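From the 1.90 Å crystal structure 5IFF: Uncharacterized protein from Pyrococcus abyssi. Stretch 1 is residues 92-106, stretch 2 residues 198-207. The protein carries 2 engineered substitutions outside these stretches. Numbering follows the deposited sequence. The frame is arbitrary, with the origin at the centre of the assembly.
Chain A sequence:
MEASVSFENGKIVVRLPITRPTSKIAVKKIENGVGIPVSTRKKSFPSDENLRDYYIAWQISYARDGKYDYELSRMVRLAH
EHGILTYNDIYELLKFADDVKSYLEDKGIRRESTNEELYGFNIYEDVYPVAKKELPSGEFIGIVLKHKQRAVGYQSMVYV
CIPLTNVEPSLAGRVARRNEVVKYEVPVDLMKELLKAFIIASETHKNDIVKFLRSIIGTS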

ATOM      1  N   GLU A  92      14.074 -40.324   4.969  1.00 39.31           N
ATOM      2  CA  GLU A  92      12.653 -40.650   5.148  1.00 44.00           C
ATOM      3  C   GLU A  92      11.731 -39.585   4.520  1.00 36.19           C
ATOM      4  O   GLU A  92      10.704 -39.883   3.952  1.00 34.02           O
ATOM      5  CB  GLU A  92      12.310 -40.781   6.642  1.00 55.41           C
ATOM      6  CG  GLU A  92      12.868 -42.041   7.299  1.00 75.30           C
ATOM      7  CD  GLU A  92      12.237 -43.320   6.765  1.00 96.47           C
ATOM      8  OE1 GLU A  92      10.999 -43.466   6.847  1.00101.60           O
ATOM      9  OE2 GLU A  92      12.985 -44.181   6.260  1.00108.74           O
ATOM     10  N   LEU A  93      12.108 -38.341   4.631  1.00 30.73           N
ATOM     11  CA  LEU A  93      11.303 -37.311   4.002  1.00 29.34           C
ATOM     12  C   LEU A  93      11.401 -37.378   2.461  1.00 32.87           C
ATOM     13  O   LEU A  93      10.412 -37.147   1.757  1.00 30.57           O
ATOM     14  CB  LEU A  93      11.733 -35.942   4.494  1.00 31.68           C
ATOM     15  CG  LEU A  93      11.292 -35.659   5.923  1.00 36.19           C
ATOM     16  CD1 LEU A  93      12.122 -34.531   6.505  1.00 34.23           C
ATOM     17  CD2 LEU A  93       9.805 -35.343   5.876  1.00 36.64           C
ATOM     18  N   LEU A  94      12.598 -37.651   1.946  1.00 33.94           N
ATOM     19  CA  LEU A  94      12.751 -37.801   0.473  1.00 31.39           C
ATOM     20  C   LEU A  94      11.926 -38.983  -0.042  1.00 34.36           C
ATOM     21  O   LEU A  94      11.306 -38.908  -1.143  1.00 37.07           O
ATOM     22  CB  LEU A  94      14.231 -37.944   0.093  1.00 32.89           C
ATOM     23  CG  LEU A  94      15.085 -36.676   0.310  1.00 32.35           C
ATOM     24  CD1 LEU A  94      16.564 -37.026   0.022  1.00 36.87           C
ATOM     25  CD2 LEU A  94      14.610 -35.543  -0.550  1.00 33.01           C
ATOM     26  N   LYS A  95      11.903 -40.060   0.733  1.00 34.40           N
ATOM     27  CA  LYS A  95      11.080 -41.234   0.419  1.00 40.65           C
ATOM     28  C   LYS A  95       9.573 -40.907   0.408  1.00 38.57           C
ATOM     29  O   LYS A  95       8.820 -41.396  -0.434  1.00 39.12           O
ATOM     30  CB  LYS A  95      11.315 -42.351   1.425  1.00 49.65           C
ATOM     31  CG  LYS A  95      10.733 -43.699   0.972  1.00 65.35           C
ATOM     32  CD  LYS A  95      11.188 -44.870   1.876  1.00 78.76           C
ATOM     33  CE  LYS A  95      12.663 -44.767   2.294  1.00 78.17           C
ATOM     34  NZ  LYS A  95      13.351 -46.103   2.518  1.00 83.44           N
ATOM     35  N   PHE A  96       9.145 -40.144   1.396  1.00 34.77           N
ATOM     36  CA  PHE A  96       7.758 -39.665   1.451  1.00 38.95           C
ATOM     37  C   PHE A  96       7.401 -38.872   0.176  1.00 36.35           C
ATOM     38  O   PHE A  96       6.386 -39.161  -0.495  1.00 35.67           O
ATOM     39  CB  PHE A  96       7.554 -38.808   2.706  1.00 38.25           C
ATOM     40  CG  PHE A  96       6.180 -38.164   2.802  1.00 34.75           C
ATOM     41  CD1 PHE A  96       5.059 -38.931   3.119  1.00 37.59           C
ATOM     42  CD2 PHE A  96       6.028 -36.807   2.576  1.00 33.43           C
ATOM     43  CE1 PHE A  96       3.782 -38.344   3.233  1.00 40.00           C
ATOM     44  CE2 PHE A  96       4.756 -36.205   2.677  1.00 37.47           C
ATOM     45  CZ  PHE A  96       3.629 -36.991   3.009  1.00 33.46           C
ATOM     46  N   ALA A  97       8.250 -37.907  -0.174  1.00 32.92           N
ATOM     47  CA  ALA A  97       8.015 -37.116  -1.368  1.00 35.67           C
ATOM     48  C   ALA A  97       7.925 -37.970  -2.630  1.00 37.29           C
ATOM     49  O   ALA A  97       7.150 -37.627  -3.536  1.00 36.42           O
ATOM     50  CB  ALA A  97       9.086 -36.054  -1.521  1.00 30.10           C
ATOM     51  N   ASP A  98       8.688 -39.076  -2.705  1.00 35.06           N
ATOM     52  CA  ASP A  98       8.607 -39.977  -3.858  1.00 42.62           C
ATOM     53  C   ASP A  98       7.235 -40.594  -4.000  1.00 44.36           C
ATOM     54  O   ASP A  98       6.777 -40.866  -5.106  1.00 41.18           O
ATOM     55  CB  ASP A  98       9.642 -41.112  -3.757  1.00 43.45           C
ATOM     56  CG  ASP A  98      11.057 -40.632  -4.032  1.00 48.39           C
ATOM     57  OD1 ASP A  98      11.183 -39.566  -4.686  1.00 52.75           O
ATOM     58  OD2 ASP A  98      12.029 -41.308  -3.610  1.00 49.52           O
ATOM     59  N   ASP A  99       6.608 -40.849  -2.868  1.00 47.39           N
ATOM     60  CA  ASP A  99       5.304 -41.512  -2.812  1.00 53.50           C
ATOM     61  C   ASP A  99       4.117 -40.547  -3.083  1.00 42.50           C
ATOM     62  O   ASP A  99       3.027 -40.964  -3.404  1.00 44.93           O
ATOM     63  CB  ASP A  99       5.112 -42.185  -1.434  1.00 57.45           C
ATOM     64  CG  ASP A  99       6.217 -43.223  -1.099  1.00 84.28           C
ATOM     65  OD1 ASP A  99       6.825 -43.817  -2.023  1.00 82.34           O
ATOM     66  OD2 ASP A  99       6.468 -43.455   0.107  1.00 80.45           O
ATOM     67  N   VAL A 100       4.328 -39.256  -2.915  1.00 33.51           N
ATOM     68  CA  VAL A 100       3.233 -38.284  -3.084  1.00 35.26           C
ATOM     69  C   VAL A 100       3.004 -37.976  -4.579  1.00 39.54           C
ATOM     70  O   VAL A 100       3.944 -37.487  -5.242  1.00 38.69           O
ATOM     71  CB  VAL A 100       3.560 -36.995  -2.324  1.00 37.15           C
ATOM     72  CG1 VAL A 100       2.502 -35.889  -2.599  1.00 32.68           C
ATOM     73  CG2 VAL A 100       3.642 -37.294  -0.814  1.00 35.55           C
ATOM     74  N   LYS A 101       1.793 -38.234  -5.098  1.00 38.18           N
ATOM     75  CA  LYS A 101       1.447 -37.981  -6.526  1.00 42.92           C
ATOM     76  C   LYS A 101       0.124 -37.199  -6.648  1.00 43.87           C
ATOM     77  O   LYS A 101      -0.465 -37.089  -7.718  1.00 46.82           O
ATOM     78  CB  LYS A 101       1.317 -39.289  -7.307  1.00 47.01           C
ATOM     79  CG  LYS A 101       2.538 -40.195  -7.307  1.00 53.87           C
ATOM     80  CD  LYS A 101       3.672 -39.611  -8.124  1.00 60.26           C
ATOM     81  CE  LYS A 101       4.895 -40.498  -8.077  1.00 67.17           C
ATOM     82  NZ  LYS A 101       6.079 -39.796  -8.636  1.00 70.60           N
ATOM     83  N   SER A 102      -0.359 -36.693  -5.526  1.00 41.70           N
ATOM     84  CA  SER A 102      -1.589 -35.908  -5.528  1.00 45.30           C
ATOM     85  C   SER A 102      -1.470 -34.832  -4.452  1.00 41.47           C
ATOM     86  O   SER A 102      -0.811 -35.047  -3.438  1.00 39.28           O
ATOM     87  CB  SER A 102      -2.796 -36.804  -5.272  1.00 50.46           C
ATOM     88  OG  SER A 102      -3.947 -36.005  -5.197  1.00 55.31           O
ATOM     89  N   TYR A 103      -2.091 -33.680  -4.681  1.00 38.45           N
ATOM     90  CA  TYR A 103      -1.810 -32.490  -3.881  1.00 34.48           C
ATOM     91  C   TYR A 103      -3.074 -31.782  -3.472  1.00 35.40           C
ATOM     92  O   TYR A 103      -4.101 -31.909  -4.147  1.00 36.64           O
ATOM     93  CB  TYR A 103      -0.914 -31.523  -4.674  1.00 35.21           C
ATOM     94  CG  TYR A 103       0.322 -32.239  -5.189  1.00 36.38           C
ATOM     95  CD1 TYR A 103       1.420 -32.436  -4.365  1.00 34.20           C
ATOM     96  CD2 TYR A 103       0.368 -32.748  -6.484  1.00 38.62           C
ATOM     97  CE1 TYR A 103       2.568 -33.152  -4.832  1.00 33.26           C
ATOM     98  CE2 TYR A 103       1.484 -33.414  -6.958  1.00 38.31           C
ATOM     99  CZ  TYR A 103       2.586 -33.607  -6.122  1.00 35.87           C
ATOM    100  OH  TYR A 103       3.699 -34.298  -6.558  1.00 37.77           O
ATOM    101  N   LEU A 104      -2.977 -30.983  -2.414  1.00 33.46           N
ATOM    102  CA  LEU A 104      -4.123 -30.200  -1.985  1.00 34.18           C
ATOM    103  C   LEU A 104      -4.627 -29.294  -3.118  1.00 37.32           C
ATOM    104  O   LEU A 104      -5.828 -29.247  -3.393  1.00 39.34           O
ATOM    105  CB  LEU A 104      -3.773 -29.375  -0.762  1.00 30.16           C
ATOM    106  CG  LEU A 104      -5.076 -28.777  -0.203  1.00 33.24           C
ATOM    107  CD1 LEU A 104      -5.958 -29.848   0.443  1.00 37.80           C
ATOM    108  CD2 LEU A 104      -4.781 -27.638   0.694  1.00 32.60           C
ATOM    109  N   GLU A 105      -3.709 -28.607  -3.809  1.00 36.80           N
ATOM    110  CA  GLU A 105      -4.091 -27.774  -4.970  1.00 38.95           C
ATOM    111  C   GLU A 105      -4.882 -28.548  -6.036  1.00 42.39           C
ATOM    112  O   GLU A 105      -5.756 -27.966  -6.670  1.00 44.44           O
ATOM    113  CB  GLU A 105      -2.846 -27.118  -5.604  1.00 40.11           C
ATOM    114  CG  GLU A 105      -2.375 -25.888  -4.798  1.00 38.95           C
ATOM    115  CD  GLU A 105      -1.275 -25.079  -5.482  1.00 42.32           C
ATOM    116  OE1 GLU A 105      -1.120 -25.212  -6.728  1.00 42.79           O
ATOM    117  OE2 GLU A 105      -0.551 -24.339  -4.768  1.00 42.29           O
ATOM    118  N   ASP A 106      -4.637 -29.852  -6.200  1.00 42.74           N
ATOM    119  CA  ASP A 106      -5.420 -30.650  -7.152  1.00 46.54           C
ATOM    120  C   ASP A 106      -6.933 -30.704  -6.839  1.00 48.98           C
ATOM    121  O   ASP A 106      -7.751 -30.910  -7.743  1.00 49.61           O
ATOM    122  CB  ASP A 106      -4.914 -32.080  -7.236  1.00 47.49           C
ATOM    123  CG  ASP A 106      -3.441 -32.177  -7.704  1.00 49.70           C
ATOM    124  OD1 ASP A 106      -2.891 -31.191  -8.241  1.00 49.32           O
ATOM    125  OD2 ASP A 106      -2.843 -33.261  -7.517  1.00 49.44           O
ATOM    126  N   PHE A 198       4.408 -28.987   3.003  1.00 28.24           N
ATOM    127  CA  PHE A 198       4.726 -28.359   1.759  1.00 29.08           C
ATOM    128  C   PHE A 198       4.766 -29.386   0.610  1.00 30.82           C
ATOM    129  O   PHE A 198       4.372 -29.082  -0.535  1.00 31.96           O
ATOM    130  CB  PHE A 198       6.073 -27.605   1.880  1.00 27.05           C
ATOM    131  CG  PHE A 198       5.933 -26.234   2.471  1.00 29.29           C
ATOM    132  CD1 PHE A 198       5.253 -25.234   1.756  1.00 32.05           C
ATOM    133  CD2 PHE A 198       6.443 -25.927   3.739  1.00 30.21           C
ATOM    134  CE1 PHE A 198       5.117 -23.918   2.279  1.00 35.21           C
ATOM    135  CE2 PHE A 198       6.296 -24.629   4.285  1.00 29.72           C
ATOM    136  CZ  PHE A 198       5.639 -23.628   3.559  1.00 34.02           C
ATOM    137  N   ILE A 199       5.244 -30.590   0.927  1.00 29.04           N
ATOM    138  CA  ILE A 199       5.327 -31.663  -0.043  1.00 31.54           C
ATOM    139  C   ILE A 199       3.921 -32.030  -0.582  1.00 31.53           C
ATOM    140  O   ILE A 199       3.787 -32.277  -1.784  1.00 31.94           O
ATOM    141  CB  ILE A 199       6.031 -32.894   0.573  1.00 31.70           C
ATOM    142  CG1 ILE A 199       7.538 -32.643   0.587  1.00 28.76           C
ATOM    143  CG2 ILE A 199       5.733 -34.174  -0.208  1.00 32.67           C
ATOM    144  CD1 ILE A 199       8.282 -33.680   1.430  1.00 28.37           C
ATOM    145  N   ILE A 200       2.890 -32.024   0.277  1.00 27.99           N
ATOM    146  CA  ILE A 200       1.546 -32.422  -0.194  1.00 29.38           C
ATOM    147  C   ILE A 200       0.700 -31.205  -0.663  1.00 32.83           C
ATOM    148  O   ILE A 200      -0.361 -31.381  -1.248  1.00 31.52           O
ATOM    149  CB  ILE A 200       0.769 -33.194   0.854  1.00 34.40           C
ATOM    150  CG1 ILE A 200       0.427 -32.309   2.065  1.00 33.46           C
ATOM    151  CG2 ILE A 200       1.535 -34.459   1.250  1.00 32.69           C
ATOM    152  CD1 ILE A 200      -0.762 -32.863   2.880  1.00 36.54           C
ATOM    153  N   ALA A 201       1.219 -29.995  -0.473  1.00 32.57           N
ATOM    154  CA  ALA A 201       0.476 -28.781  -0.865  1.00 32.53           C
ATOM    155  C   ALA A 201       0.346 -28.589  -2.378  1.00 33.23           C
ATOM    156  O   ALA A 201      -0.750 -28.247  -2.890  1.00 35.12           O
ATOM    157  CB  ALA A 201       1.160 -27.548  -0.242  1.00 30.11           C
ATOM    158  N   SER A 202       1.457 -28.757  -3.105  1.00 29.80           N
ATOM    159  CA  SER A 202       1.463 -28.643  -4.577  1.00 31.35           C
ATOM    160  C   SER A 202       2.696 -29.317  -5.137  1.00 36.25           C
ATOM    161  O   SER A 202       3.717 -29.422  -4.422  1.00 32.97           O
ATOM    162  CB  SER A 202       1.459 -27.196  -5.041  1.00 33.78           C
ATOM    163  OG  SER A 202       2.704 -26.548  -4.765  1.00 34.57           O
ATOM    164  N   GLU A 203       2.648 -29.695  -6.418  1.00 36.82           N
ATOM    165  CA  GLU A 203       3.831 -30.316  -7.013  1.00 36.47           C
ATOM    166  C   GLU A 203       5.000 -29.339  -6.978  1.00 33.68           C
ATOM    167  O   GLU A 203       6.131 -29.710  -6.753  1.00 34.14           O
ATOM    168  CB  GLU A 203       3.565 -30.765  -8.461  1.00 40.53           C
ATOM    169  CG  GLU A 203       4.746 -31.541  -9.047  1.00 43.36           C
ATOM    170  CD  GLU A 203       4.426 -32.245 -10.358  1.00 53.86           C
ATOM    171  OE1 GLU A 203       3.296 -32.125 -10.852  1.00 53.55           O
ATOM    172  OE2 GLU A 203       5.322 -32.929 -10.886  1.00 67.38           O
ATOM    173  N   THR A 204       4.728 -28.068  -7.213  1.00 33.68           N
ATOM    174  CA  THR A 204       5.795 -27.082  -7.214  1.00 36.09           C
ATOM    175  C   THR A 204       6.448 -26.962  -5.841  1.00 35.63           C
ATOM    176  O   THR A 204       7.689 -26.907  -5.718  1.00 35.65           O
ATOM    177  CB  THR A 204       5.270 -25.703  -7.659  1.00 40.70           C
ATOM    178  OG1 THR A 204       4.829 -25.802  -9.020  1.00 44.85           O
ATOM    179  CG2 THR A 204       6.397 -24.675  -7.607  1.00 42.10           C
ATOM    180  N   HIS A 205       5.614 -26.943  -4.799  1.00 32.80           N
ATOM    181  CA  HIS A 205       6.177 -26.882  -3.448  1.00 31.12           C
ATOM    182  C   HIS A 205       6.999 -28.125  -3.157  1.00 30.08           C
ATOM    183  O   HIS A 205       8.072 -28.010  -2.587  1.00 29.70           O
ATOM    184  CB  HIS A 205       5.079 -26.734  -2.380  1.00 31.14           C
ATOM    185  CG  HIS A 205       4.528 -25.341  -2.254  1.00 34.85           C
ATOM    186  ND1 HIS A 205       5.339 -24.219  -2.247  1.00 36.66           N
ATOM    187  CD2 HIS A 205       3.255 -24.890  -2.171  1.00 36.38           C
ATOM    188  CE1 HIS A 205       4.566 -23.133  -2.155  1.00 40.67           C
ATOM    189  NE2 HIS A 205       3.304 -23.521  -2.102  1.00 36.74           N
ATOM    190  N   LYS A 206       6.483 -29.292  -3.534  1.00 28.75           N
ATOM    191  CA  LYS A 206       7.236 -30.553  -3.311  1.00 29.46           C
ATOM    192  C   LYS A 206       8.613 -30.502  -4.005  1.00 31.36           C
ATOM    193  O   LYS A 206       9.659 -30.878  -3.422  1.00 33.42           O
ATOM    194  CB  LYS A 206       6.429 -31.763  -3.838  1.00 31.75           C
ATOM    195  CG  LYS A 206       7.216 -33.092  -3.681  1.00 37.11           C
ATOM    196  CD  LYS A 206       6.430 -34.342  -4.135  1.00 37.00           C
ATOM    197  CE  LYS A 206       6.829 -34.774  -5.496  1.00 35.91           C
ATOM    198  NZ  LYS A 206       6.161 -36.089  -5.945  1.00 36.31           N
ATOM    199  N   ASN A 207       8.606 -30.067  -5.266  1.00 32.44           N
ATOM    200  CA  ASN A 207       9.840 -29.981  -6.023  1.00 34.69           C
ATOM    201  C   ASN A 207      10.810 -29.070  -5.319  1.00 34.20           C
ATOM    202  O   ASN A 207      12.005 -29.384  -5.240  1.00 32.06           O
ATOM    203  CB  ASN A 207       9.575 -29.472  -7.457  1.00 34.60           C
ATOM    204  CG  ASN A 207       8.836 -30.502  -8.301  1.00 39.34           C
ATOM    205  OD1 ASN A 207       8.826 -31.705  -7.992  1.00 40.23           O
ATOM    206  ND2 ASN A 207       8.242 -30.049  -9.379  1.00 43.58           N
TER
HETATM  207  O   HOH W   1       2.107 -23.959  -5.377  1.00 47.56           O
HETATM  208  O   HOH W   2       0.135 -29.621  -7.794  1.00 42.86           O

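Two stretches of one chain, far apart in sequence, pack together and bury 654 Å² between them, both sides summed. Phe 198 opens the second stretch without touching the first. Ile 199 points its CA-to-CB bond toward stretch 1 and enters an apolar patch: its CG2 lies 3.7 Å from Phe 96 CE2 and 3.8 Å from Val 100 CG2, while its CD1 reaches Ala 97 CB at 3.9 Å. The CA atoms of Ala 97 and Ile 199 are 6.2 Å apart, farther than the 4.9 Å between the CA atoms of Leu 104 and Ala 201. The carbonyl of Ile 199 faces the edge of the Tyr 103 ring, its O 3.4 Å from Tyr 103 CE1, and finds no hydrogen-bond partner.

Ile 200 extends the apolar patch, its CG2 3.7 Å from Phe 96 CZ and 4.1 Å from Val 100 CG2. Its backbone does different work. Ile 200 O accepts from Leu 104 N at 2.9 Å, with a nearly straight N-H...O angle of 160°, and also lies 3.2 Å from Tyr 103 CA in a CA-H...O contact. The next carbonyl repeats the pattern: Ala 201 O accepts from Glu 105 N at 3.1 Å and 166°. Two successive carbonyls at the end of one helical segment thus meet two successive amides of stretch 1, and the Ala 201 side chain, directed away, stays clear of this backbone pairing.

At Ser 202 the chain leaves helical geometry and a new helix begins. Ser 202 OG caps it, accepting from His 205 N at 2.9 Å. The same OG is 2.7 Å from the O of water 1, which donates to Glu 105 OE2 at 2.8 Å and so bridges the stretches. Direct packing accompanies the bridge, with Ser 202 CB 3.5 Å from Glu 105 CD.

The backbone of Ser 202 and Glu 203 covers one face of the Tyr 103 ring; Ser 202 C is 3.5 Å from Tyr 103 CD1 and Glu 203 CA is 3.6 Å from Tyr 103 CZ. Glu 203 CB adds an off-centre CH-pi contact, 4.1 Å from the ring centroid. Glu 203 N donates to the O of water 2 at 2.9 Å, and that water donates weakly to Asp 106 OD1 at 3.4 Å.

Lys 206 reaches across with its ammonium group: NZ donates to Val 100 O at 2.7 Å, Ala 97 O at 3.0 Å and Tyr 103 OH at 3.1 Å. These bonds tie the helix end and following loop of stretch 1 to the second helix. Asn 207 makes no contact.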